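Local coordinates for DNA polymerase III, beta subunit (Eubacterium rectale, PDB 3T0P), which probably forms a ring-shaped head-to-tail homodimer around DNA and tethers DNA polymerases and other proteins to it, giving them processivity, at residues B[120-125]-B[221-226]; B[126-131]-B[217-222]. All blocks are in the same frame, centred on the assembly; numbering follows the deposited sequence. Where two conformers were deposited one is given.

Contact 1: residues B[120-125]-B[221-226]; sequences PYVERN and NNHIVF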
loop_
_atom_site.group_PDB
_atom_site.type_symbol
_atom_site.label_atom_id
_atom_site.label_comp_id
_atom_site.label_asym_id
_atom_site.label_seq_id
_atom_site.Cartn_x
_atom_site.Cartn_y
_atom_site.Cartn_z
ATOM N N PRO B 120 23.738 24.640 -7.972
ATOM C CA PRO B 120 24.992 25.294 -8.382
ATOM C C PRO B 120 25.571 24.705 -9.663
ATOM O O PRO B 120 25.265 23.559 -10.022
ATOM C CB PRO B 120 25.928 25.019 -7.203
ATOM C CG PRO B 120 25.396 23.766 -6.590
ATOM C CD PRO B 120 23.916 23.887 -6.712
ATOM N N TYR B 121 26.407 25.492 -10.346
ATOM C CA TYR B 121 27.146 25.015 -11.497
ATOM C C TYR B 121 28.205 24.033 -10.977
ATOM O O TYR B 121 28.852 24.298 -9.953
ATOM C CB TYR B 121 27.805 26.187 -12.255
ATOM C CG TYR B 121 28.897 25.747 -13.207
ATOM C CD1 TYR B 121 28.589 25.252 -14.473
ATOM C CD2 TYR B 121 30.233 25.769 -12.821
ATOM C CE1 TYR B 121 29.588 24.810 -15.339
ATOM C CE2 TYR B 121 31.242 25.334 -13.681
ATOM C CZ TYR B 121 30.915 24.867 -14.945
ATOM O OH TYR B 121 31.906 24.438 -15.797
ATOM N N VAL B 122 28.347 22.888 -11.653
ATOM C CA VAL B 122 29.324 21.864 -11.277
ATOM C C VAL B 122 30.136 21.570 -12.523
ATOM O O VAL B 122 29.560 21.198 -13.556
ATOM C CB VAL B 122 28.700 20.572 -10.657
ATOM C CG1 VAL B 122 29.785 19.589 -10.224
ATOM C CG2 VAL B 122 27.784 20.894 -9.484
ATOM N N GLU B 123 31.460 21.754 -12.439
ATOM C CA GLU B 123 32.333 21.491 -13.576
ATOM C C GLU B 123 32.324 19.999 -13.905
ATOM O O GLU B 123 32.457 19.163 -13.016
ATOM C CB GLU B 123 33.760 22.005 -13.353
ATOM C CG GLU B 123 34.486 22.190 -14.678
ATOM C CD GLU B 123 35.836 22.877 -14.629
ATOM O OE1 GLU B 123 35.862 24.128 -14.572
ATOM O OE2 GLU B 123 36.865 22.170 -14.731
ATOM N N ARG B 124 32.103 19.677 -15.183
ATOM C CA ARG B 124 32.044 18.306 -15.662
ATOM C C ARG B 124 33.397 17.893 -16.200
ATOM O O ARG B 124 33.795 18.306 -17.293
ATOM C CB ARG B 124 30.951 18.148 -16.725
ATOM C CG ARG B 124 29.568 17.972 -16.130
ATOM C CD ARG B 124 28.499 18.519 -17.057
ATOM N NE ARG B 124 27.142 18.175 -16.625
ATOM C CZ ARG B 124 26.477 18.785 -15.646
ATOM N NH1 ARG B 124 27.053 19.752 -14.941
ATOM N NH2 ARG B 124 25.238 18.419 -15.351
ATOM N N ASN B 125 34.119 17.099 -15.409
ATOM C CA ASN B 125 35.416 16.604 -15.797
ATOM C C ASN B 125 35.209 15.212 -16.366
ATOM O O ASN B 125 34.487 15.048 -17.362
ATOM C CB ASN B 125 36.395 16.647 -14.606
ATOM C CG ASN B 125 36.565 18.035 -14.022
ATOM O OD1 ASN B 125 36.684 19.041 -14.747
ATOM N ND2 ASN B 125 36.547 18.118 -12.694
ATOM N N ASN B 221 34.645 17.186 -6.812
ATOM C CA ASN B 221 35.166 17.564 -5.491
ATOM C C ASN B 221 34.160 17.472 -4.342
ATOM O O ASN B 221 34.337 16.676 -3.429
ATOM C CB ASN B 221 35.749 19.001 -5.536
ATOM C CG ASN B 221 36.631 19.307 -6.736
ATOM O OD1 ASN B 221 37.641 18.633 -6.993
ATOM N ND2 ASN B 221 36.263 20.340 -7.493
ATOM N N ASN B 222 33.182 18.362 -4.344
ATOM C CA ASN B 222 32.185 18.523 -3.299
ATOM C C ASN B 222 30.820 18.073 -3.772
ATOM O O ASN B 222 29.865 18.120 -2.993
ATOM C CB ASN B 222 32.121 20.013 -2.901
ATOM C CG ASN B 222 33.443 20.741 -2.988
ATOM O OD1 ASN B 222 33.679 21.538 -3.908
ATOM N ND2 ASN B 222 34.347 20.446 -2.059
ATOM N N HIS B 223 30.717 17.679 -5.064
ATOM C CA HIS B 223 29.461 17.302 -5.698
ATOM C C HIS B 223 29.535 16.041 -6.555
ATOM O O HIS B 223 30.589 15.673 -7.075
ATOM C CB HIS B 223 28.967 18.457 -6.579
ATOM C CG HIS B 223 28.677 19.706 -5.807
ATOM N ND1 HIS B 223 27.444 19.920 -5.222
ATOM C CD2 HIS B 223 29.491 20.736 -5.492
ATOM C CE1 HIS B 223 27.539 21.083 -4.596
ATOM N NE2 HIS B 223 28.753 21.606 -4.731
ATOM N N ILE B 224 28.385 15.378 -6.673
ATOM C CA ILE B 224 28.168 14.243 -7.556
ATOM C C ILE B 224 26.977 14.633 -8.437
ATOM O O ILE B 224 26.012 15.205 -7.938
ATOM C CB ILE B 224 28.001 12.882 -6.849
ATOM C CG1 ILE B 224 27.936 11.728 -7.891
ATOM C CG2 ILE B 224 26.801 12.866 -5.865
ATOM C CD1 ILE B 224 28.271 10.299 -7.301
ATOM N N VAL B 225 27.081 14.376 -9.743
ATOM C CA VAL B 225 26.055 14.670 -10.746
ATOM C C VAL B 225 25.706 13.368 -11.474
ATOM O O VAL B 225 26.594 12.627 -11.879
ATOM C CB VAL B 225 26.524 15.788 -11.730
ATOM C CG1 VAL B 225 25.479 16.073 -12.813
ATOM C CG2 VAL B 225 26.910 17.070 -10.981
ATOM N N PHE B 226 24.409 13.084 -11.589
ATOM C CA PHE B 226 23.843 11.957 -12.315
ATOM C C PHE B 226 23.015 12.500 -13.450
ATOM O O PHE B 226 22.141 13.318 -13.200
ATOM C CB PHE B 226 22.938 11.097 -11.406
ATOM C CG PHE B 226 23.590 10.520 -10.185
ATOM C CD1 PHE B 226 23.654 11.250 -9.000
ATOM C CD2 PHE B 226 24.083 9.222 -10.190
ATOM C CE1 PHE B 226 24.246 10.705 -7.862
ATOM C CE2 PHE B 226 24.664 8.682 -9.052
ATOM C CZ PHE B 226 24.751 9.432 -7.900
#
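Val122 and Val225 both hold CG1 anti to the backbone N (chi1 -177° and 178°); Val225 thereby turns CG1 to Arg124 and CG2 to Val122, and the two valines slide past each other in opposite directions, Val122 CG1 meeting Val225 CG2 at 3.9 Å. The pair fastens the loop between strands 104-109 and 127-131 of this sliding clamp onto one face of strand 223-226, in which His223 and Val225 project toward the loop while Ile224 and Phe226 point away. One face of the His223 imidazole receives CG2 of Val122, 4.0 Å from His223 CG. Further out on the same ring, Pro120 brings CG obliquely to His223 CE1, also at 4.0 Å. The two valines are buried, whereas Pro120 lies at the exposed end of the contact.

Arg124 closes the other end with a chain extended from CG to NE that crosses Val225 at about a right angle. In the conformer described, NH2 forms a salt bridge with Glu227, and NH1 makes a weak hydrogen bond to Val122 O, 3.2 Å long and bent to 126°. There Arg124 NH2 lies 3.5 Å from Val225 CG1.

Contact 2: residues B[126-131]-B[217-222]; sequences ESIVLS and IYITNN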
loop_
_atom_site.group_PDB
_atom_site.type_symbol
_atom_site.label_atom_id
_atom_site.label_comp_id
_atom_site.label_asym_id
_atom_site.label_seq_id
_atom_site.Cartn_x
_atom_site.Cartn_y
_atom_site.Cartn_z
ATOM N N GLU B 126 35.849 14.229 -15.749
ATOM C CA GLU B 126 35.785 12.830 -16.113
ATOM C C GLU B 126 34.371 12.302 -15.831
ATOM O O GLU B 126 33.795 12.609 -14.788
ATOM C CB GLU B 126 36.852 12.066 -15.320
ATOM C CG GLU B 126 37.053 10.627 -15.752
ATOM C CD GLU B 126 38.182 9.892 -15.047
ATOM O OE1 GLU B 126 38.253 9.952 -13.798
ATOM O OE2 GLU B 126 38.993 9.246 -15.750
ATOM N N SER B 127 33.808 11.573 -16.794
ATOM C CA SER B 127 32.473 10.969 -16.746
ATOM C C SER B 127 32.565 9.474 -16.544
ATOM O O SER B 127 33.449 8.833 -17.106
ATOM C CB SER B 127 31.728 11.243 -18.043
ATOM O OG SER B 127 32.530 10.806 -19.126
ATOM N N ILE B 128 31.657 8.923 -15.762
ATOM C CA ILE B 128 31.553 7.497 -15.491
ATOM C C ILE B 128 30.193 7.043 -16.046
ATOM O O ILE B 128 29.175 7.635 -15.715
ATOM C CB ILE B 128 31.714 7.225 -13.964
ATOM C CG1 ILE B 128 33.146 7.549 -13.485
ATOM C CG2 ILE B 128 31.349 5.792 -13.591
ATOM C CD1 ILE B 128 33.341 8.979 -12.799
ATOM N N VAL B 129 30.168 5.994 -16.866
ATOM C CA VAL B 129 28.912 5.478 -17.390
ATOM C C VAL B 129 28.548 4.113 -16.741
ATOM O O VAL B 129 29.322 3.173 -16.790
ATOM C CB VAL B 129 28.933 5.361 -18.931
ATOM C CG1 VAL B 129 27.602 4.816 -19.443
ATOM C CG2 VAL B 129 29.245 6.695 -19.579
ATOM N N LEU B 130 27.338 4.016 -16.227
ATOM C CA LEU B 130 26.739 2.787 -15.693
ATOM C C LEU B 130 25.364 2.641 -16.307
ATOM O O LEU B 130 24.712 3.663 -16.581
ATOM C CB LEU B 130 26.602 2.836 -14.143
ATOM C CG LEU B 130 27.856 2.993 -13.314
ATOM C CD1 LEU B 130 27.505 3.239 -11.870
ATOM C CD2 LEU B 130 28.758 1.790 -13.431
ATOM N N SER B 131 24.874 1.404 -16.476
ATOM C CA SER B 131 23.486 1.262 -16.931
ATOM C C SER B 131 22.590 1.680 -15.783
ATOM O O SER B 131 23.029 1.678 -14.627
ATOM C CB SER B 131 23.167 -0.162 -17.403
ATOM O OG SER B 131 23.169 -1.141 -16.375
ATOM N N ILE B 217 27.727 9.841 -14.837
ATOM C CA ILE B 217 28.014 10.344 -13.493
ATOM C C ILE B 217 29.274 11.232 -13.510
ATOM O O ILE B 217 30.271 10.862 -14.120
ATOM C CB ILE B 217 28.152 9.143 -12.496
ATOM C CG1 ILE B 217 26.826 8.333 -12.420
ATOM C CG2 ILE B 217 28.567 9.606 -11.073
ATOM C CD1 ILE B 217 26.944 6.945 -11.740
ATOM N N TYR B 218 29.228 12.380 -12.819
ATOM C CA TYR B 218 30.388 13.270 -12.654
ATOM C C TYR B 218 30.637 13.467 -11.190
ATOM O O TYR B 218 29.693 13.749 -10.453
ATOM C CB TYR B 218 30.171 14.642 -13.324
ATOM C CG TYR B 218 29.969 14.587 -14.814
ATOM C CD1 TYR B 218 31.054 14.576 -15.684
ATOM C CD2 TYR B 218 28.692 14.526 -15.359
ATOM C CE1 TYR B 218 30.871 14.518 -17.063
ATOM C CE2 TYR B 218 28.497 14.472 -16.735
ATOM C CZ TYR B 218 29.590 14.481 -17.583
ATOM O OH TYR B 218 29.402 14.443 -18.940
ATOM N N ILE B 219 31.892 13.310 -10.758
ATOM C CA ILE B 219 32.301 13.491 -9.374
ATOM C C ILE B 219 33.301 14.643 -9.367
ATOM O O ILE B 219 34.427 14.487 -9.827
ATOM C CB ILE B 219 32.836 12.163 -8.767
ATOM C CG1 ILE B 219 31.717 11.087 -8.735
ATOM C CG2 ILE B 219 33.334 12.418 -7.374
ATOM C CD1 ILE B 219 32.166 9.642 -8.551
ATOM N N THR B 220 32.829 15.832 -8.969
ATOM C CA THR B 220 33.626 17.049 -8.971
ATOM C C THR B 220 33.634 17.663 -7.590
ATOM O O THR B 220 32.770 18.486 -7.241
ATOM C CB THR B 220 33.178 18.033 -10.068
ATOM O OG1 THR B 220 33.268 17.369 -11.333
ATOM C CG2 THR B 220 34.058 19.315 -10.134
ATOM N N ASN B 221 34.645 17.186 -6.812
ATOM C CA ASN B 221 35.166 17.564 -5.491
ATOM C C ASN B 221 34.160 17.472 -4.342
ATOM O O ASN B 221 34.337 16.676 -3.429
ATOM C CB ASN B 221 35.749 19.001 -5.536
ATOM C CG ASN B 221 36.631 19.307 -6.736
ATOM O OD1 ASN B 221 37.641 18.633 -6.993
ATOM N ND2 ASN B 221 36.263 20.340 -7.493
ATOM N N ASN B 222 33.182 18.362 -4.344
ATOM C CA ASN B 222 32.185 18.523 -3.299
ATOM C C ASN B 222 30.820 18.073 -3.772
ATOM O O ASN B 222 29.865 18.120 -2.993
ATOM C CB ASN B 222 32.121 20.013 -2.901
ATOM C CG ASN B 222 33.443 20.741 -2.988
ATOM O OD1 ASN B 222 33.679 21.538 -3.908
ATOM N ND2 ASN B 222 34.347 20.446 -2.059
HETATM O O HOH W 1 33.835 15.135 -13.083
#
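Tyr218 and Ser127 share one face of the sheet. With CG anti to its carbonyl carbon (chi1 -62°), Tyr218 leans its phenol ring across toward the neighbouring strand, where its CE1 comes to 3.5 Å from Ser127 CB, an oblique approach, while the adjacent Tyr218 CD1 lies equally close to Glu126 O. The ring also packs against Arg124 of the preceding loop.

Ile128, Leu130, Ile217 and Ile219 form the buried face. Ile128 and Ile217 stand as direct neighbours, both with CG1 anti to the carbonyl carbon, and Ile128 CB is 4.3 Å from Ile217 CB. Leu130 crosses Ile217 obliquely, with Leu130 CD1 touching Ile217 CD1 at 3.8 Å; in the other direction Ile128 CD1 makes a looser approach to Ile219 CD1. Ile224 and Phe226 of the next strand continue this apolar layer beside Ile217.

Between the two faces, Ile128 and Ile217 are an antiparallel hydrogen-bonded pair. Ile128 N donates to Ile217 O (2.9 Å, 160°), and Ile217 N returns a bond of 2.8 Å to Ile128 O. Ile217 O also receives a CA-H...O contact from Ser127 CA. Beyond this pair a water donates to Glu126 O and to Thr220 OG1, bridging the two segments, and it lies in plane at the edge of the Tyr218 ring. The carboxylate of Glu126 turns instead to strand 187-196, with a salt bridge to Lys191 and a hydrogen bond to Asp189 N.

Strand 127-131 thus forms the outer edge of an antiparallel sheet with one apolar and one more polar face, and leads through the N-cap Ser131 into helix 132-140, the strand-then-helix opening of a DNA-clamp domain.

Overall arrangement
Contacts 1 and 2 have centres about 8 Å apart, on the same side of the chain's centre. Along the chain, loop 120-125 runs directly into strand 127-131, and both return to one hairpin, strands 214-220 and 223-228, whose turn contains the shared Asn221 and Asn222. Contact 2 adds the edge strand to this sheet; contact 1 lays the loop over one of its faces. Glu123 O to Thr220 OG1 is a probable hydrogen bond between them. Since the same sheet continues through strand 231-236 to strand 52-58 of the N-terminal domain, the two contacts lie in a sheet to which strands of both domains contribute.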